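Local coordinates for D-ribitol-5-phosphate phosphatase (Bacteroides thetaiotaomicron, PDB 4JB3), which removes the phosphate from D-ribitol 5-phosphate and D-ribitol 1-phosphate, and can also dephosphorylate a ribitylaminouracil phosphate of the riboflavin pathway, at residues S130-F135 / L159-Q164; T168-E173 / S196-I201. One frame throughout, in Å; residues are numbered along the deposited sequence.

Contact 1: S130-F135 / L159-Q164; sequences SNTNPF and LYLSYQ
Y163 lays one face of its ring against P134, with P134 CD 3.7 Å from the ring centroid and 8° off the normal, a CH-pi contact. This happens just past the C-terminal ends of two neighbouring parallel strands in the Rossmann-like core of a HAD phosphatase, where S130 is the serine of the second HAD motif, its OG bonded to D30. The two strands still pair here: S130 N donates to Y160 O at 3.0 Å, and S162 N to S130 O at 2.9 Å. The first turn of a helix asks no N-H of its residues for the helix's own bonds, so proline costs nothing there, and its CD and CG hydrogens can point at an aromatic face. Y163 is turned to it by a chi1 of 71°, which sets CG between the backbone N and the carbonyl carbon. At the ring's edge lies T132 O, 3.4 Å from Y163 CD2. Were Y163 replaced by an alanine, the P134 ring would probably lose its aromatic cover and the loop before the helix be less firmly fixed. T132 is beta-branched, and its methyl CG2 packs between L161 CD2, at 3.8 Å, and the edge of the Y163 ring, with CE2 at 4.0 Å. A small hydroxyl suits S162, because OG, which also hydrogen-bonds to E72 O, accepts from T132 N at 2.9 Å with an N-H...O angle of 163°.

Contact 2: T168-E173 / S196-I201; sequences TKPAPE and SSNIHI
K169 crosses N198 at about a right angle, its CB lying 3.2 Å from N198 OD1. Beyond CB the lysine chain runs past the amide and bends at chi3 (-71°), bringing CE to 3.6 Å from N198 ND2. A long, flexible cation suits this place: K169 NZ forms salt bridges with D30, the probable nucleophile, and with D193, which also accepts from N198 ND2, so one carboxylate gathers both side-chain ends. This is the lysine of the third HAD motif, set beside the acidic residues at the C-terminal ends of the core strands. P170 follows through a cis peptide bond. Its CB sits 3.4 Å from N198 OD1, and its CG 4.1 Å from S197 CB, so the pyrrolidine ring rests against the first turn of helix 196-204. As P170 has no N-H, no hydrogen bond forms between them, and the amide oxygen simply packs against the ring. P172, at the start of helix 172-182, crosses I201 at about a right angle and touches it through CG, 3.9 Å from I201 CD1. In I201, chi1 (-179°) puts CG1 anti to the backbone N and the turn at chi2 (70°) brings CD1 to P172, while CG2 lies 3.7 Å from P170 O and 4.0 Å from P170 CB.

In the fold
From the N terminus, strand 26-29 comes first and lies in the middle of the parallel sheet, bringing D30 to the metal site. Strand 125-130 then leads into helix 134-140, and contact 1 closes the beta-alpha-beta unit when the chain returns as edge strand 158-161. Only after this does contact 2 open: from 168-173 the chain runs through helix 172-182 and strand 189-192, on the other side of strand 26-29, before 196-201 closes the second loop. The two loops are thus in series, neither nesting nor crossing. They meet where N131 OD1 probably accepts a hydrogen bond from K169 N, 2.8 Å away, tying the loop after strand 125-130 to the loop carrying K169, near the bound sodium ion.

Contact 1: S130-F135 / L159-Q164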
ATOM      1  N   SER A 130      -1.962  -2.501   4.112  1.00  6.49           N
ATOM      2  CA  SER A 130      -0.903  -1.559   3.791  1.00  7.73           C
ATOM      3  C   SER A 130      -0.460  -0.679   4.932  1.00  7.46           C
ATOM      4  O   SER A 130      -1.274  -0.240   5.768  1.00  7.14           O
ATOM      5  CB  SER A 130      -1.332  -0.676   2.614  1.00 16.02           C
ATOM      6  OG  SER A 130      -0.218   0.041   2.103  1.00 19.09           O
ATOM      7  N   ASN A 131       0.839  -0.411   4.953  1.00  6.72           N
ATOM      8  CA  ASN A 131       1.381   0.664   5.759  1.00  6.55           C
ATOM      9  C   ASN A 131       1.099   1.983   5.077  1.00 10.94           C
ATOM     10  O   ASN A 131       1.591   2.255   3.970  1.00 11.58           O
ATOM     11  CB  ASN A 131       2.889   0.518   5.912  1.00  6.85           C
ATOM     12  CG  ASN A 131       3.277  -0.660   6.751  1.00 11.13           C
ATOM     13  OD1 ASN A 131       2.435  -1.296   7.384  1.00  9.47           O
ATOM     14  ND2 ASN A 131       4.569  -0.965   6.767  1.00  9.56           N
ATOM     15  N   THR A 132       0.307   2.810   5.737  1.00  7.11           N
ATOM     16  CA  THR A 132      -0.070   4.069   5.143  1.00  6.52           C
ATOM     17  C   THR A 132      -0.489   5.054   6.222  1.00  6.33           C
ATOM     18  O   THR A 132      -0.278   4.808   7.409  1.00  8.40           O
ATOM     19  CB  THR A 132      -1.146   3.858   4.028  1.00  8.98           C
ATOM     20  OG1 THR A 132      -1.289   5.052   3.249  1.00  9.66           O
ATOM     21  CG2 THR A 132      -2.487   3.439   4.617  1.00 10.99           C
ATOM     22  N   ASN A 133      -1.061   6.176   5.799  1.00  6.44           N
ATOM     23  CA  ASN A 133      -1.359   7.258   6.711  1.00  6.43           C
ATOM     24  C   ASN A 133      -2.485   8.109   6.144  1.00  6.48           C
ATOM     25  O   ASN A 133      -2.819   7.977   4.963  1.00  7.02           O
ATOM     26  CB  ASN A 133      -0.083   8.062   6.996  1.00  6.88           C
ATOM     27  CG  ASN A 133       0.464   8.739   5.773  1.00  9.42           C
ATOM     28  OD1 ASN A 133      -0.132   9.684   5.256  1.00  9.83           O
ATOM     29  ND2 ASN A 133       1.610   8.263   5.298  1.00  9.79           N
ATOM     30  N   PRO A 134      -3.093   8.962   6.982  1.00  7.22           N
ATOM     31  CA  PRO A 134      -4.228   9.775   6.530  1.00  7.30           C
ATOM     32  C   PRO A 134      -3.914  10.728   5.388  1.00  6.72           C
ATOM     33  O   PRO A 134      -4.822  11.047   4.609  1.00  8.10           O
ATOM     34  CB  PRO A 134      -4.607  10.570   7.783  1.00  9.60           C
ATOM     35  CG  PRO A 134      -4.159   9.718   8.915  1.00 13.60           C
ATOM     36  CD  PRO A 134      -2.893   9.061   8.441  1.00  7.23           C
ATOM     37  N   PHE A 135      -2.671  11.189   5.274  1.00  7.40           N
ATOM     38  CA  PHE A 135      -2.355  12.104   4.183  1.00  7.59           C
ATOM     39  C   PHE A 135      -2.501  11.386   2.852  1.00  8.58           C
ATOM     40  O   PHE A 135      -3.148  11.887   1.917  1.00  9.62           O
ATOM     41  CB  PHE A 135      -0.932  12.648   4.310  1.00  8.72           C
ATOM     42  CG  PHE A 135      -0.710  13.489   5.529  1.00  7.20           C
ATOM     43  CD1 PHE A 135      -1.083  14.831   5.550  1.00  8.84           C
ATOM     44  CD2 PHE A 135      -0.098  12.948   6.651  1.00  7.87           C
ATOM     45  CE1 PHE A 135      -0.871  15.616   6.685  1.00  9.45           C
ATOM     46  CE2 PHE A 135       0.124  13.730   7.793  1.00  9.02           C
ATOM     47  CZ  PHE A 135      -0.273  15.065   7.808  1.00  8.80           C
ATOM     48  N   LEU A 159     -10.372  -2.361   3.159  1.00 10.87           N
ATOM     49  CA  LEU A 159      -9.028  -1.828   3.357  1.00  9.53           C
ATOM     50  C   LEU A 159      -8.572  -2.050   4.799  1.00  9.90           C
ATOM     51  O   LEU A 159      -9.265  -1.657   5.745  1.00 14.09           O
ATOM     52  CB  LEU A 159      -9.017  -0.322   3.098  1.00 13.77           C
ATOM     53  CG  LEU A 159      -9.449   0.181   1.722  1.00 18.56           C
ATOM     54  CD1 LEU A 159      -9.443   1.699   1.682  1.00 22.98           C
ATOM     55  CD2 LEU A 159      -8.490  -0.324   0.711  1.00 29.65           C
ATOM     56  N   TYR A 160      -7.406  -2.659   4.966  1.00  8.08           N
ATOM     57  CA  TYR A 160      -6.786  -2.781   6.277  1.00  7.64           C
ATOM     58  C   TYR A 160      -5.573  -1.863   6.301  1.00  7.45           C
ATOM     59  O   TYR A 160      -4.549  -2.124   5.658  1.00  8.91           O
ATOM     60  CB  TYR A 160      -6.397  -4.235   6.574  1.00  7.39           C
ATOM     61  CG  TYR A 160      -7.600  -5.147   6.653  1.00  7.75           C
ATOM     62  CD1 TYR A 160      -8.288  -5.306   7.841  1.00 10.15           C
ATOM     63  CD2 TYR A 160      -8.081  -5.815   5.524  1.00  8.42           C
ATOM     64  CE1 TYR A 160      -9.402  -6.129   7.921  1.00  9.16           C
ATOM     65  CE2 TYR A 160      -9.199  -6.641   5.600  1.00 11.11           C
ATOM     66  CZ  TYR A 160      -9.850  -6.795   6.795  1.00  8.53           C
ATOM     67  OH  TYR A 160     -10.960  -7.610   6.874  1.00 10.70           O
ATOM     68  N   LEU A 161      -5.703  -0.781   7.061  1.00  7.08           N
ATOM     69  CA  LEU A 161      -4.748   0.329   7.033  1.00  8.39           C
ATOM     70  C   LEU A 161      -3.991   0.382   8.348  1.00  7.69           C
ATOM     71  O   LEU A 161      -4.603   0.436   9.421  1.00  8.42           O
ATOM     72  CB  LEU A 161      -5.507   1.649   6.821  1.00  9.79           C
ATOM     73  CG  LEU A 161      -6.448   1.676   5.608  1.00 11.11           C
ATOM     74  CD1 LEU A 161      -7.187   3.008   5.521  1.00 17.62           C
ATOM     75  CD2 LEU A 161      -5.651   1.420   4.338  1.00 14.17           C
ATOM     76  N   SER A 162      -2.663   0.390   8.263  1.00  6.82           N
ATOM     77  CA  SER A 162      -1.821   0.360   9.461  1.00  6.54           C
ATOM     78  C   SER A 162      -2.215   1.397  10.517  1.00  7.82           C
ATOM     79  O   SER A 162      -2.271   1.084  11.707  1.00  7.56           O
ATOM     80  CB  SER A 162      -0.354   0.555   9.069  1.00  7.02           C
ATOM     81  OG  SER A 162      -0.177   1.815   8.445  1.00  7.55           O
ATOM     82  N   TYR A 163      -2.486   2.627  10.090  1.00  6.54           N
ATOM     83  CA  TYR A 163      -2.705   3.716  11.046  1.00  6.56           C
ATOM     84  C   TYR A 163      -4.016   3.576  11.814  1.00  8.10           C
ATOM     85  O   TYR A 163      -4.197   4.195  12.870  1.00  9.96           O
ATOM     86  CB  TYR A 163      -2.580   5.086  10.370  1.00  6.56           C
ATOM     87  CG  TYR A 163      -3.696   5.470   9.428  1.00  7.11           C
ATOM     88  CD1 TYR A 163      -4.808   6.163   9.885  1.00  8.49           C
ATOM     89  CD2 TYR A 163      -3.623   5.164   8.073  1.00  8.30           C
ATOM     90  CE1 TYR A 163      -5.827   6.531   9.015  1.00  8.95           C
ATOM     91  CE2 TYR A 163      -4.626   5.544   7.190  1.00  8.61           C
ATOM     92  CZ  TYR A 163      -5.721   6.221   7.669  1.00 10.02           C
ATOM     93  OH  TYR A 163      -6.732   6.601   6.804  1.00 17.23           O
ATOM     94  N   GLN A 164      -4.923   2.751  11.303  1.00  7.13           N
ATOM     95  CA  GLN A 164      -6.174   2.502  12.004  1.00  8.47           C
ATOM     96  C   GLN A 164      -6.088   1.269  12.886  1.00 11.31           C
ATOM     97  O   GLN A 164      -6.950   1.045  13.733  1.00 13.40           O
ATOM     98  CB  GLN A 164      -7.305   2.330  10.999  1.00  7.63           C
ATOM     99  CG  GLN A 164      -7.601   3.587  10.229  1.00  8.87           C
ATOM    100  CD  GLN A 164      -8.855   3.455   9.403  1.00 12.57           C
ATOM    101  OE1 GLN A 164      -9.116   2.405   8.830  1.00 14.50           O
ATOM    102  NE2 GLN A 164      -9.647   4.519   9.348  1.00 13.37           N
TER

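Contact 2: T168-E173 / S196-I201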
ATOM      1  N   THR A 168       2.407  -1.587  12.093  1.00  9.39           N
ATOM      2  CA  THR A 168       2.848  -1.599  10.700  1.00  9.96           C
ATOM      3  C   THR A 168       3.465  -2.941  10.337  1.00  8.72           C
ATOM      4  O   THR A 168       4.142  -3.559  11.172  1.00 10.05           O
ATOM      5  CB  THR A 168       3.884  -0.492  10.405  1.00 11.16           C
ATOM      6  OG1 THR A 168       4.836  -0.430  11.477  1.00 13.09           O
ATOM      7  CG2 THR A 168       3.202   0.843  10.268  1.00 11.49           C
ATOM      8  N   LYS A 169       3.237  -3.385   9.100  1.00  8.50           N
ATOM      9  CA  LYS A 169       3.956  -4.537   8.554  1.00  8.69           C
ATOM     10  C   LYS A 169       5.443  -4.219   8.697  1.00  9.34           C
ATOM     11  O   LYS A 169       5.848  -3.076   8.475  1.00 10.58           O
ATOM     12  CB  LYS A 169       3.610  -4.732   7.074  1.00  9.24           C
ATOM     13  CG  LYS A 169       2.130  -5.037   6.805  1.00 11.21           C
ATOM     14  CD  LYS A 169       1.916  -5.330   5.314  1.00 15.65           C
ATOM     15  CE  LYS A 169       2.068  -4.056   4.540  1.00 19.62           C
ATOM     16  NZ  LYS A 169       1.879  -4.256   3.089  1.00 13.09           N
ATOM     17  N   PRO A 170       6.267  -5.220   9.034  1.00  8.30           N
ATOM     18  CA  PRO A 170       5.955  -6.652   9.059  1.00  9.64           C
ATOM     19  C   PRO A 170       5.508  -7.188  10.420  1.00  9.62           C
ATOM     20  O   PRO A 170       5.679  -8.380  10.661  1.00 11.95           O
ATOM     21  CB  PRO A 170       7.291  -7.282   8.659  1.00 10.20           C
ATOM     22  CG  PRO A 170       8.297  -6.385   9.332  1.00 12.46           C
ATOM     23  CD  PRO A 170       7.711  -4.984   9.239  1.00 12.03           C
ATOM     24  N   ALA A 171       4.939  -6.351  11.280  1.00 10.18           N
ATOM     25  CA  ALA A 171       4.443  -6.849  12.564  1.00 12.26           C
ATOM     26  C   ALA A 171       3.386  -7.923  12.333  1.00 12.11           C
ATOM     27  O   ALA A 171       2.432  -7.698  11.576  1.00 12.84           O
ATOM     28  CB  ALA A 171       3.860  -5.715  13.386  1.00 12.73           C
ATOM     29  N   PRO A 172       3.546  -9.091  12.976  1.00 12.15           N
ATOM     30  CA  PRO A 172       2.569 -10.166  12.782  1.00 16.16           C
ATOM     31  C   PRO A 172       1.169  -9.715  13.190  1.00 14.08           C
ATOM     32  O   PRO A 172       0.191 -10.221  12.640  1.00 14.01           O
ATOM     33  CB  PRO A 172       3.063 -11.269  13.725  1.00 20.42           C
ATOM     34  CG  PRO A 172       4.517 -11.001  13.904  1.00 26.40           C
ATOM     35  CD  PRO A 172       4.662  -9.504  13.844  1.00 16.35           C
ATOM     36  N   GLU A 173       1.077  -8.767  14.121  1.00 13.86           N
ATOM     37  CA  GLU A 173      -0.214  -8.337  14.651  1.00 13.79           C
ATOM     38  C   GLU A 173      -1.154  -7.762  13.585  1.00 13.79           C
ATOM     39  O   GLU A 173      -2.369  -7.936  13.678  1.00 15.51           O
ATOM     40  CB  GLU A 173      -0.012  -7.312  15.772  1.00 14.80           C
ATOM     41  CG  GLU A 173       0.656  -7.873  17.034  1.00 20.07           C
ATOM     42  CD  GLU A 173       2.157  -7.646  17.069  1.00 23.87           C
ATOM     43  OE1 GLU A 173       2.793  -7.662  15.996  1.00 18.93           O
ATOM     44  OE2 GLU A 173       2.702  -7.445  18.177  1.00 27.65           O
ATOM     45  N   SER A 196      10.316  -7.565   1.078  1.00  9.53           N
ATOM     46  CA  SER A 196      10.794  -8.882   1.487  1.00  8.21           C
ATOM     47  C   SER A 196      10.368  -9.276   2.888  1.00  9.42           C
ATOM     48  O   SER A 196       9.876 -10.387   3.091  1.00  8.09           O
ATOM     49  CB  SER A 196      12.320  -8.964   1.357  1.00 11.88           C
ATOM     50  OG  SER A 196      12.679  -8.901   0.002  1.00 20.48           O
ATOM     51  N   SER A 197      10.566  -8.386   3.855  1.00  8.78           N
ATOM     52  CA  SER A 197      10.232  -8.715   5.241  1.00  7.68           C
ATOM     53  C   SER A 197       8.746  -9.024   5.370  1.00  7.86           C
ATOM     54  O   SER A 197       8.358  -9.937   6.100  1.00  8.37           O
ATOM     55  CB  SER A 197      10.622  -7.581   6.188  1.00 11.02           C
ATOM     56  OG  SER A 197      12.031  -7.413   6.224  1.00 19.36           O
ATOM     57  N   ASN A 198       7.910  -8.288   4.641  1.00  7.88           N
ATOM     58  CA  ASN A 198       6.472  -8.524   4.691  1.00  9.07           C
ATOM     59  C   ASN A 198       6.128  -9.881   4.096  1.00  8.45           C
ATOM     60  O   ASN A 198       5.280 -10.607   4.623  1.00  7.69           O
ATOM     61  CB  ASN A 198       5.729  -7.432   3.915  1.00  8.44           C
ATOM     62  CG  ASN A 198       5.858  -6.073   4.553  1.00 11.74           C
ATOM     63  OD1 ASN A 198       6.277  -5.945   5.707  1.00 11.13           O
ATOM     64  ND2 ASN A 198       5.494  -5.031   3.802  1.00 11.21           N
ATOM     65  N   ILE A 199       6.763 -10.213   2.973  1.00  6.29           N
ATOM     66  CA  ILE A 199       6.564 -11.508   2.327  1.00  6.48           C
ATOM     67  C   ILE A 199       6.945 -12.652   3.272  1.00  6.67           C
ATOM     68  O   ILE A 199       6.229 -13.653   3.376  1.00  7.95           O
ATOM     69  CB  ILE A 199       7.359 -11.580   1.009  1.00  7.38           C
ATOM     70  CG1 ILE A 199       6.726 -10.661  -0.041  1.00  8.36           C
ATOM     71  CG2 ILE A 199       7.444 -13.016   0.495  1.00  9.29           C
ATOM     72  CD1 ILE A 199       5.408 -11.183  -0.634  1.00  9.33           C
ATOM     73  N   HIS A 200       8.060 -12.507   3.981  1.00  6.18           N
ATOM     74  CA  HIS A 200       8.502 -13.576   4.863  1.00  7.04           C
ATOM     75  C   HIS A 200       7.529 -13.852   6.003  1.00  9.39           C
ATOM     76  O   HIS A 200       7.252 -15.013   6.308  1.00  8.42           O
ATOM     77  CB  HIS A 200       9.915 -13.316   5.372  1.00  7.43           C
ATOM     78  CG  HIS A 200      10.936 -13.279   4.279  1.00  7.70           C
ATOM     79  ND1 HIS A 200      10.989 -14.232   3.284  1.00 11.75           N
ATOM     80  CD2 HIS A 200      11.945 -12.408   4.029  1.00  8.72           C
ATOM     81  CE1 HIS A 200      11.988 -13.948   2.464  1.00 11.42           C
ATOM     82  NE2 HIS A 200      12.585 -12.848   2.893  1.00 11.29           N
ATOM     83  N   ILE A 201       6.987 -12.806   6.627  1.00  7.25           N
ATOM     84  CA  ILE A 201       6.009 -13.035   7.676  1.00  7.66           C
ATOM     85  C   ILE A 201       4.704 -13.582   7.087  1.00  8.53           C
ATOM     86  O   ILE A 201       4.084 -14.472   7.671  1.00  8.67           O
ATOM     87  CB  ILE A 201       5.780 -11.784   8.549  1.00 13.41           C
ATOM     88  CG1 ILE A 201       4.772 -12.091   9.655  1.00 15.81           C
ATOM     89  CG2 ILE A 201       5.293 -10.623   7.733  1.00 14.62           C
ATOM     90  CD1 ILE A 201       5.318 -13.016  10.715  1.00 23.86           C
TER